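Local coordinates for nisin leader peptide-processing serine protease NisP (Lactococcus lactis subsp. lactis, PDB 4MZD), which probably cuts the leader peptide from the nisin precursor, acting as a subtilisin-like serine endopeptidase in the biosynthesis of this antibiotic, at residues H147-A152 / F338-T343; S214-T219 / S268-G273. All blocks are in the same frame, centred on the assembly; numbering follows the deposited sequence.

Contacts 1 and 2 lie either side of the centre of the chain, their centres about 38 Å apart and their nearest atoms about 22 Å apart. Both segments of contact 2 fall between those of contact 1 in sequence, the order being 147-152, 214-219, 268-273, 338-343. The strand 200-210 of the large mixed sheet relates them, since His147 and Val151 pack on Ser204 while Tyr215 and Ile269 pack on Met210. One is a buried helix-strand contact on the helix whose first residue is the predicted catalytic histidine; the other is an exposed bulged strand pair far from it, joining the segments that follow strand 200-210 and precede strand 275-278.

Contact 1 (H147-A152 / F338-T343); sequences HGTEVA and FTTTNT
Glu150 and Thr340 face each other where the helix 147-152 passes the strand 338-340, the two axes coming within 6.4 Å at an angle of 112°. Their CA atoms lie 5.0 Å apart, close enough for a CA-H...O contact of 3.0 Å from Glu150 CA to Thr340 O. No ring or large apolar group separates the backbones; three consecutive threonine hydroxyls do the gripping. Thr340 OG1 donates to Thr149 O at 2.8 Å, coming from above the carbonyl plane by 42° rather than along a lone pair. One peptide further along the helix, Thr339 OG1 meets a lone pair of Glu150 O in the carbonyl plane at 2.9 Å, and the same hydroxyl is also hydrogen-bonded to Gln154. OG1 of Thr339 stands anti to the backbone N (chi1 -164°), a torsion that puts CG2 between N and C, where it rests 3.5 Å from Glu150 CB. Thr341 supplies the third bond: its OG1 reaches Glu150 OE2 at 2.7 Å on the anti side of the carboxylate, slightly out of its plane, the two side chains lying alongside and pointing the same way. The hydroxyl thus gives the buried Glu150 carboxylate a donor at OE2. Thr149 contributes its methyl, CG2 sitting 3.5 Å from Thr341 C, while its own OG1 turns to Asp143 and Met104. Asn342 ND2 is hydrogen-bonded to the main-chain O of the same Asp143. Val151 turns from the strand to pack on the central sheet. His147, at the start of the helix, bonds through ND1 to Asp100, while NE2 is hydrogen-bonded to both Ser353 and the C-terminal carboxylate of Arg488. A helix that begins with the charge-relay histidine, here predicted to be His147, is a hallmark of the subtilase fold.

Contact 2 (S214-T219 / S268-G273); sequences SYDDGT and SIKVPG
Tyr215, next to a classic beta bulge, presents the edge of its ring to the other segment: the Ser268 carbonyl lies near the ring plane, with its O 3.4 Å from Tyr215 CD1. Ile269 comes in obliquely, belonging neither to a face nor to the edge, and its CG1 lies 3.8 Å from Tyr215 CE1. Both side chains also pack on Met210, and the phenol oxygen is hydrogen-bonded to Asp221 and Arg267. The backbones pair antiparallel through the bulge, in which Lys270 and Val271 together face Ser214. Ser214 O therefore takes two N-H groups, Lys270 N and Val271 N, each at 2.9 Å, while Ser214 N donates to Val271 O. On the face shared by Ser214 and Val271, Ser214 OG, turned between the backbone N and the carbonyl carbon (chi1 61°), rests 3.6 Å from Val271 CB. From Tyr215 to Gly218 the chain makes a type I turn, and the positive phi of Gly218 suits glycine. The second residue of the turn, Asp216, donates its N to Ser268 O at 3.0 Å, and its carboxylate lies against Ser268 CB. An Asx turn follows: Asp217, salt-bridged to Arg482 through OD2, uses its other oxygen, OD1, to accept Thr219 N at 2.9 Å and Thr219 OG1 at 2.7 Å, both arriving from the same face of the carboxylate plane.

Contact 1 (H147-A152 / F338-T343)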
loop_
_atom_site.group_PDB
_atom_site.type_symbol
_atom_site.label_atom_id
_atom_site.label_comp_id
_atom_site.label_asym_id
_atom_site.label_seq_id
_atom_site.Cartn_x
_atom_site.Cartn_y
_atom_site.Cartn_z
ATOM N N HIS A 147 1.266 -8.773 7.619
ATOM C CA HIS A 147 0.938 -7.857 6.544
ATOM C C HIS A 147 2.158 -7.074 6.051
ATOM O O HIS A 147 2.399 -6.969 4.848
ATOM C CB HIS A 147 -0.165 -6.906 7.004
ATOM C CG HIS A 147 -0.754 -6.102 5.897
ATOM N ND1 HIS A 147 -0.324 -4.831 5.593
ATOM C CD2 HIS A 147 -1.731 -6.393 5.008
ATOM C CE1 HIS A 147 -1.018 -4.367 4.571
ATOM N NE2 HIS A 147 -1.875 -5.298 4.193
ATOM N N GLY A 148 2.932 -6.521 6.980
ATOM C CA GLY A 148 4.083 -5.719 6.603
ATOM C C GLY A 148 5.140 -6.515 5.860
ATOM O O GLY A 148 5.807 -6.003 4.956
ATOM N N THR A 149 5.318 -7.767 6.259
ATOM C CA THR A 149 6.269 -8.647 5.593
ATOM C C THR A 149 5.774 -9.006 4.189
ATOM O O THR A 149 6.565 -9.090 3.233
ATOM C CB THR A 149 6.520 -9.907 6.449
ATOM O OG1 THR A 149 7.026 -9.506 7.729
ATOM C CG2 THR A 149 7.520 -10.851 5.796
ATOM N N GLU A 150 4.461 -9.190 4.064
ATOM C CA GLU A 150 3.822 -9.503 2.790
ATOM C C GLU A 150 3.960 -8.330 1.810
ATOM O O GLU A 150 4.264 -8.528 0.624
ATOM C CB GLU A 150 2.358 -9.886 3.041
ATOM C CG GLU A 150 2.228 -11.203 3.802
ATOM C CD GLU A 150 0.945 -11.362 4.591
ATOM O OE1 GLU A 150 0.031 -10.523 4.465
ATOM O OE2 GLU A 150 0.863 -12.354 5.352
ATOM N N VAL A 151 3.755 -7.118 2.316
ATOM C CA VAL A 151 3.936 -5.908 1.530
ATOM C C VAL A 151 5.412 -5.738 1.137
ATOM O O VAL A 151 5.725 -5.451 -0.023
ATOM C CB VAL A 151 3.437 -4.683 2.324
ATOM C CG1 VAL A 151 3.877 -3.378 1.680
ATOM C CG2 VAL A 151 1.922 -4.734 2.457
ATOM N N ALA A 152 6.320 -5.933 2.094
ATOM C CA ALA A 152 7.744 -5.766 1.807
ATOM C C ALA A 152 8.213 -6.680 0.682
ATOM O O ALA A 152 8.998 -6.257 -0.169
ATOM C CB ALA A 152 8.575 -5.995 3.050
ATOM N N PHE A 338 1.180 -14.670 -4.355
ATOM C CA PHE A 338 2.105 -15.395 -3.505
ATOM C C PHE A 338 3.189 -14.439 -3.029
ATOM O O PHE A 338 3.880 -13.827 -3.838
ATOM C CB PHE A 338 2.709 -16.503 -4.365
ATOM C CG PHE A 338 3.454 -17.551 -3.608
ATOM C CD1 PHE A 338 2.791 -18.472 -2.821
ATOM C CD2 PHE A 338 4.824 -17.646 -3.733
ATOM C CE1 PHE A 338 3.501 -19.464 -2.156
ATOM C CE2 PHE A 338 5.536 -18.625 -3.070
ATOM C CZ PHE A 338 4.873 -19.542 -2.293
ATOM N N THR A 339 3.339 -14.305 -1.717
ATOM C CA THR A 339 4.302 -13.355 -1.186
ATOM C C THR A 339 4.948 -13.865 0.106
ATOM O O THR A 339 4.544 -14.891 0.670
ATOM C CB THR A 339 3.669 -11.970 -1.005
ATOM O OG1 THR A 339 4.705 -10.992 -0.857
ATOM C CG2 THR A 339 2.739 -11.953 0.188
ATOM N N THR A 340 5.985 -13.156 0.541
ATOM C CA THR A 340 6.690 -13.458 1.780
ATOM C C THR A 340 5.818 -13.176 2.995
ATOM O O THR A 340 5.071 -12.207 2.997
ATOM C CB THR A 340 7.943 -12.574 1.890
ATOM O OG1 THR A 340 7.583 -11.214 1.647
ATOM C CG2 THR A 340 8.977 -12.961 0.845
ATOM N N THR A 341 5.915 -13.992 4.038
ATOM C CA THR A 341 5.189 -13.669 5.262
ATOM C C THR A 341 6.021 -13.946 6.522
ATOM O O THR A 341 7.154 -14.438 6.440
ATOM C CB THR A 341 3.787 -14.313 5.289
ATOM O OG1 THR A 341 3.005 -13.722 6.336
ATOM C CG2 THR A 341 3.885 -15.813 5.470
ATOM N N ASN A 342 5.466 -13.602 7.684
ATOM C CA ASN A 342 6.241 -13.559 8.925
ATOM C C ASN A 342 6.455 -14.917 9.592
ATOM O O ASN A 342 6.917 -14.990 10.732
ATOM C CB ASN A 342 5.651 -12.545 9.909
ATOM C CG ASN A 342 4.342 -13.003 10.485
ATOM O OD1 ASN A 342 3.708 -13.901 9.946
ATOM N ND2 ASN A 342 3.926 -12.392 11.585
ATOM N N THR A 343 6.157 -15.985 8.863
ATOM C CA THR A 343 6.542 -17.327 9.266
ATOM C C THR A 343 7.966 -17.655 8.817
ATOM O O THR A 343 8.525 -18.673 9.213
ATOM C CB THR A 343 5.644 -18.353 8.577
ATOM O OG1 THR A 343 5.728 -18.152 7.161
ATOM C CG2 THR A 343 4.193 -18.215 9.039
#

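Contact 2 (S214-T219 / S268-G273)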
loop_
_atom_site.group_PDB
_atom_site.type_symbol
_atom_site.label_atom_id
_atom_site.label_comp_id
_atom_site.label_asym_id
_atom_site.label_seq_id
_atom_site.Cartn_x
_atom_site.Cartn_y
_atom_site.Cartn_z
ATOM N N SER A 214 -21.815 16.424 9.559
ATOM C CA SER A 214 -21.690 16.129 10.980
ATOM C C SER A 214 -22.196 14.749 11.351
ATOM O O SER A 214 -23.157 14.239 10.769
ATOM C CB SER A 214 -22.425 17.179 11.814
ATOM O OG SER A 214 -23.804 17.190 11.499
ATOM N N TYR A 215 -21.527 14.151 12.327
ATOM C CA TYR A 215 -22.042 12.964 12.983
ATOM C C TYR A 215 -23.013 13.399 14.083
ATOM O O TYR A 215 -23.221 14.594 14.305
ATOM C CB TYR A 215 -20.896 12.162 13.581
ATOM C CG TYR A 215 -19.924 11.624 12.555
ATOM C CD1 TYR A 215 -20.212 10.470 11.847
ATOM C CD2 TYR A 215 -18.719 12.266 12.304
ATOM C CE1 TYR A 215 -19.333 9.965 10.917
ATOM C CE2 TYR A 215 -17.828 11.769 11.370
ATOM C CZ TYR A 215 -18.138 10.610 10.678
ATOM O OH TYR A 215 -17.262 10.063 9.754
ATOM N N ASP A 216 -23.605 12.433 14.776
ATOM C CA ASP A 216 -24.558 12.744 15.838
ATOM C C ASP A 216 -23.962 13.679 16.886
ATOM O O ASP A 216 -24.683 14.462 17.503
ATOM C CB ASP A 216 -25.081 11.466 16.504
ATOM C CG ASP A 216 -26.142 10.765 15.675
ATOM O OD1 ASP A 216 -26.600 11.348 14.668
ATOM O OD2 ASP A 216 -26.535 9.637 16.041
ATOM N N ASP A 217 -22.650 13.605 17.093
ATOM C CA ASP A 217 -22.008 14.426 18.119
ATOM C C ASP A 217 -21.708 15.848 17.647
ATOM O O ASP A 217 -21.137 16.644 18.389
ATOM C CB ASP A 217 -20.744 13.752 18.681
ATOM C CG ASP A 217 -19.614 13.655 17.664
ATOM O OD1 ASP A 217 -19.728 14.223 16.558
ATOM O OD2 ASP A 217 -18.593 13.008 17.983
ATOM N N GLY A 218 -22.088 16.158 16.412
ATOM C CA GLY A 218 -21.945 17.506 15.888
ATOM C C GLY A 218 -20.622 17.786 15.193
ATOM O O GLY A 218 -20.441 18.858 14.611
ATOM N N THR A 219 -19.701 16.830 15.249
ATOM C CA THR A 219 -18.370 17.022 14.685
ATOM C C THR A 219 -18.187 16.220 13.402
ATOM O O THR A 219 -19.075 15.483 12.980
ATOM C CB THR A 219 -17.276 16.586 15.678
ATOM O OG1 THR A 219 -17.276 15.157 15.787
ATOM C CG2 THR A 219 -17.506 17.218 17.051
ATOM N N SER A 268 -22.562 6.910 13.072
ATOM C CA SER A 268 -23.820 7.612 13.282
ATOM C C SER A 268 -23.777 8.994 12.633
ATOM O O SER A 268 -23.266 9.948 13.216
ATOM C CB SER A 268 -24.110 7.741 14.777
ATOM O OG SER A 268 -24.074 6.472 15.414
ATOM N N ILE A 269 -24.322 9.091 11.425
ATOM C CA ILE A 269 -24.250 10.317 10.633
ATOM C C ILE A 269 -25.528 11.145 10.750
ATOM O O ILE A 269 -26.631 10.620 10.610
ATOM C CB ILE A 269 -23.967 9.990 9.149
ATOM C CG1 ILE A 269 -22.599 9.309 9.015
ATOM C CG2 ILE A 269 -24.057 11.246 8.294
ATOM C CD1 ILE A 269 -22.295 8.772 7.635
ATOM N N LYS A 270 -25.370 12.439 11.015
ATOM C CA LYS A 270 -26.506 13.339 11.188
ATOM C C LYS A 270 -26.753 14.156 9.923
ATOM O O LYS A 270 -27.869 14.183 9.393
ATOM C CB LYS A 270 -26.265 14.280 12.367
ATOM C CG LYS A 270 -27.439 15.206 12.650
ATOM C CD LYS A 270 -27.004 16.526 13.270
ATOM C CE LYS A 270 -26.542 16.360 14.708
ATOM N NZ LYS A 270 -25.216 15.698 14.808
ATOM N N VAL A 271 -25.715 14.847 9.465
ATOM C CA VAL A 271 -25.759 15.577 8.206
ATOM C C VAL A 271 -24.638 15.050 7.322
ATOM O O VAL A 271 -23.461 15.226 7.642
ATOM C CB VAL A 271 -25.573 17.091 8.418
ATOM C CG1 VAL A 271 -25.599 17.826 7.081
ATOM C CG2 VAL A 271 -26.650 17.636 9.346
ATOM N N PRO A 272 -24.989 14.378 6.216
ATOM C CA PRO A 272 -23.947 13.806 5.356
ATOM C C PRO A 272 -23.036 14.882 4.787
ATOM O O PRO A 272 -23.492 15.954 4.391
ATOM C CB PRO A 272 -24.743 13.147 4.228
ATOM C CG PRO A 272 -26.099 12.908 4.802
ATOM C CD PRO A 272 -26.345 14.046 5.744
ATOM N N GLY A 273 -21.745 14.582 4.760
ATOM C CA GLY A 273 -20.766 15.457 4.156
ATOM C C GLY A 273 -19.886 14.694 3.182
ATOM O O GLY A 273 -20.146 13.530 2.860
HETATM O O HOH W 1 -27.394 8.706 13.062
#